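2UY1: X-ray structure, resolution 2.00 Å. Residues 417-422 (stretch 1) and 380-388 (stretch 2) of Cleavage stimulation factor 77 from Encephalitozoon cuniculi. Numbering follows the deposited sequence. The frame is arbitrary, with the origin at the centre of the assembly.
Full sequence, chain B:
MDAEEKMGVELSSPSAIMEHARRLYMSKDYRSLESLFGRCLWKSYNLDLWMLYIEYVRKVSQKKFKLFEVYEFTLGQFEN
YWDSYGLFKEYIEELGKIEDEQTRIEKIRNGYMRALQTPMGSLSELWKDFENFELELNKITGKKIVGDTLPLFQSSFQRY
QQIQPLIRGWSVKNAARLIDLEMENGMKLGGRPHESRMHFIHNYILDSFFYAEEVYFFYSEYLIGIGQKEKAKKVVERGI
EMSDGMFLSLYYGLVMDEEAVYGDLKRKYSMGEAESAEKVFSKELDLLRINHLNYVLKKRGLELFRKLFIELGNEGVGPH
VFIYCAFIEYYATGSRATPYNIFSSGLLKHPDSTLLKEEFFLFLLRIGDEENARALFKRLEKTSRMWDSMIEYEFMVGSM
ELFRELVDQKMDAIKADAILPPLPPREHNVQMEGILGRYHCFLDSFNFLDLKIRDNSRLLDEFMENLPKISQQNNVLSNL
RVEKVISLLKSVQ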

# COMPACT_ATOMS: atom_id res chain seq x y z
N ASP B 417 -3.55 -11.40 -19.57
CA ASP B 417 -3.41 -12.02 -18.24
C ASP B 417 -1.96 -12.46 -17.98
O ASP B 417 -1.70 -13.47 -17.34
CB ASP B 417 -4.49 -13.09 -18.00
CG ASP B 417 -4.47 -13.68 -16.58
OD1 ASP B 417 -4.24 -12.95 -15.57
OD2 ASP B 417 -4.71 -14.90 -16.47
N ALA B 418 -1.02 -11.63 -18.46
CA ALA B 418 0.42 -11.83 -18.36
C ALA B 418 1.12 -11.14 -17.19
O ALA B 418 2.34 -11.20 -17.10
CB ALA B 418 1.09 -11.36 -19.68
N ILE B 419 0.40 -10.43 -16.34
CA ILE B 419 1.12 -9.78 -15.22
C ILE B 419 1.37 -10.80 -14.12
O ILE B 419 0.49 -11.54 -13.73
CB ILE B 419 0.38 -8.57 -14.67
CG1 ILE B 419 0.25 -7.46 -15.76
CG2 ILE B 419 0.95 -8.12 -13.29
CD1 ILE B 419 0.07 -6.06 -15.27
N LEU B 420 2.58 -10.84 -13.60
CA LEU B 420 2.83 -11.78 -12.51
C LEU B 420 1.97 -11.39 -11.30
O LEU B 420 1.73 -10.19 -11.05
CB LEU B 420 4.29 -11.84 -12.14
CG LEU B 420 5.26 -12.31 -13.20
CD1 LEU B 420 6.65 -11.97 -12.64
CD2 LEU B 420 5.04 -13.82 -13.44
N PRO B 421 1.46 -12.39 -10.57
CA PRO B 421 0.82 -12.16 -9.28
C PRO B 421 1.61 -11.26 -8.29
O PRO B 421 2.85 -11.38 -8.18
CB PRO B 421 0.68 -13.61 -8.71
CG PRO B 421 0.55 -14.43 -9.89
CD PRO B 421 1.49 -13.82 -10.92
N PRO B 422 0.92 -10.35 -7.58
CA PRO B 422 1.61 -9.46 -6.63
C PRO B 422 2.23 -10.14 -5.42
O PRO B 422 1.72 -11.19 -4.93
CB PRO B 422 0.51 -8.49 -6.19
CG PRO B 422 -0.78 -9.22 -6.50
CD PRO B 422 -0.53 -10.06 -7.67
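Stretch 2 380-388: LEKTSRMWD

Stretch 2 meets stretch 1 in a small contact in which the side chains of Ile 419 and Leu 420 pack on stretch 2, held in register by one direct backbone hydrogen bond and flanked by two water bridges. The two segments belong to the same chain, and 351 Å² of surface is buried between them, both sides summed. Stretch 1 is irregular and follows a helix that ends in a Schellman motif at Asp 417, which has positive phi. Stretch 2 runs extended from Leu 380 through Thr 383, then turns into a helix at Ser 384.

The nearest CA atoms are those of Leu 420 and Thr 383, 4.7 Å apart. Leu 420 N donates to Lys 382 O at 2.8 Å. Water 1 accepts from Lys 382 N at 3.1 Å and donates to Ala 418 O at 2.7 Å. Water 2 accepts from Ser 384 N at 3.1 Å and donates to Leu 420 O at 2.6 Å. Both waters thus link backbone groups where the two segments do not pair directly. From water 1 through the direct bond to water 2, the links advance in the same order along both segments.

Ile 419 and Leu 420 account for most of the covered area of stretch 1 (69 and 86 Å²). Ile 419 CG2 lies 3.5 Å from Lys 382 O and also 3.5 Å from Ser 384 N, so it packs on the start of the helix. Its CD1 reaches Trp 387 CD1 at 3.9 Å, approaching the ring obliquely. Leu 420 points toward stretch 2, and its CD1 sits 3.6 Å from Glu 381 CB. Pro 421 adds a lighter touch, with its O 3.8 Å from Thr 383 CG2.

Thr 383 is the N-cap of the helix. Its CB points away from stretch 1, and its OG1 accepts from Met 386 N at 3.2 Å. Trp 387 N donates to Thr 383 O at 3.1 Å, within the first helical turn.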

# COMPACT_ATOMS: atom_id res chain seq x y z
N LEU B 380 12.52 -9.54 -18.29
CA LEU B 380 11.75 -10.21 -17.25
C LEU B 380 10.24 -10.11 -17.43
O LEU B 380 9.75 -9.23 -18.16
CB LEU B 380 12.07 -9.62 -15.87
CG LEU B 380 13.43 -9.62 -15.18
CD1 LEU B 380 13.27 -8.72 -13.98
CD2 LEU B 380 13.91 -11.03 -14.80
N GLU B 381 9.51 -11.02 -16.75
CA GLU B 381 8.11 -10.92 -16.51
C GLU B 381 7.93 -9.96 -15.32
O GLU B 381 8.86 -9.79 -14.55
CB GLU B 381 7.54 -12.28 -16.14
CG GLU B 381 8.10 -13.39 -16.99
CD GLU B 381 7.30 -14.64 -16.86
OE1 GLU B 381 6.38 -14.85 -17.68
OE2 GLU B 381 7.56 -15.41 -15.92
N LYS B 382 6.78 -9.34 -15.21
CA LYS B 382 6.60 -8.16 -14.37
C LYS B 382 5.35 -8.20 -13.54
O LYS B 382 4.29 -8.69 -13.97
CB LYS B 382 6.62 -6.92 -15.28
CG LYS B 382 7.87 -6.94 -16.16
CD LYS B 382 7.95 -5.90 -17.12
CE LYS B 382 7.74 -6.38 -18.45
NZ LYS B 382 8.93 -6.84 -19.11
N THR B 383 5.48 -7.72 -12.30
CA THR B 383 4.37 -7.47 -11.44
C THR B 383 3.82 -6.09 -11.82
O THR B 383 4.50 -5.37 -12.51
CB THR B 383 4.86 -7.45 -9.95
OG1 THR B 383 5.89 -6.45 -9.83
CG2 THR B 383 5.40 -8.84 -9.50
N SER B 384 2.60 -5.75 -11.36
CA SER B 384 2.02 -4.42 -11.60
C SER B 384 2.92 -3.39 -10.98
O SER B 384 3.01 -2.33 -11.53
CB SER B 384 0.66 -4.14 -10.95
OG SER B 384 -0.29 -5.11 -11.25
N ARG B 385 3.53 -3.69 -9.83
CA ARG B 385 4.36 -2.72 -9.15
C ARG B 385 5.62 -2.41 -9.98
O ARG B 385 6.00 -1.28 -10.02
CB ARG B 385 4.75 -3.14 -7.76
CG ARG B 385 5.43 -2.02 -6.98
CD ARG B 385 6.31 -2.57 -5.88
NE ARG B 385 6.52 -1.56 -4.85
CZ ARG B 385 7.01 -1.79 -3.64
NH1 ARG B 385 7.36 -3.03 -3.28
NH2 ARG B 385 7.15 -0.77 -2.79
N MET B 386 6.21 -3.39 -10.67
CA MET B 386 7.37 -3.21 -11.53
C MET B 386 6.93 -2.36 -12.72
O MET B 386 7.53 -1.35 -12.97
CB MET B 386 7.90 -4.58 -12.04
CG MET B 386 8.72 -5.36 -10.99
SD MET B 386 8.93 -7.11 -11.53
CE MET B 386 10.26 -6.81 -12.76
N TRP B 387 5.86 -2.75 -13.41
CA TRP B 387 5.22 -1.87 -14.44
C TRP B 387 4.99 -0.42 -13.99
O TRP B 387 5.46 0.54 -14.64
CB TRP B 387 3.89 -2.50 -14.93
CG TRP B 387 4.02 -3.55 -16.04
CD1 TRP B 387 3.68 -4.88 -15.96
CD2 TRP B 387 4.52 -3.33 -17.35
NE1 TRP B 387 3.92 -5.49 -17.17
CE2 TRP B 387 4.44 -4.56 -18.04
CE3 TRP B 387 4.99 -2.19 -18.05
CZ2 TRP B 387 4.83 -4.68 -19.36
CZ3 TRP B 387 5.40 -2.34 -19.34
CH2 TRP B 387 5.35 -3.58 -19.97
N ASP B 388 4.28 -0.23 -12.89
CA ASP B 388 4.04 1.12 -12.38
C ASP B 388 5.28 1.93 -11.96
O ASP B 388 5.31 3.18 -12.18
CB ASP B 388 3.10 1.11 -11.21
CG ASP B 388 1.76 0.53 -11.56
OD1 ASP B 388 1.44 0.42 -12.75
OD2 ASP B 388 1.00 0.25 -10.63
O HOH W 1 4.96 -10.71 -17.29
O HOH W 2 1.22 -8.02 -9.77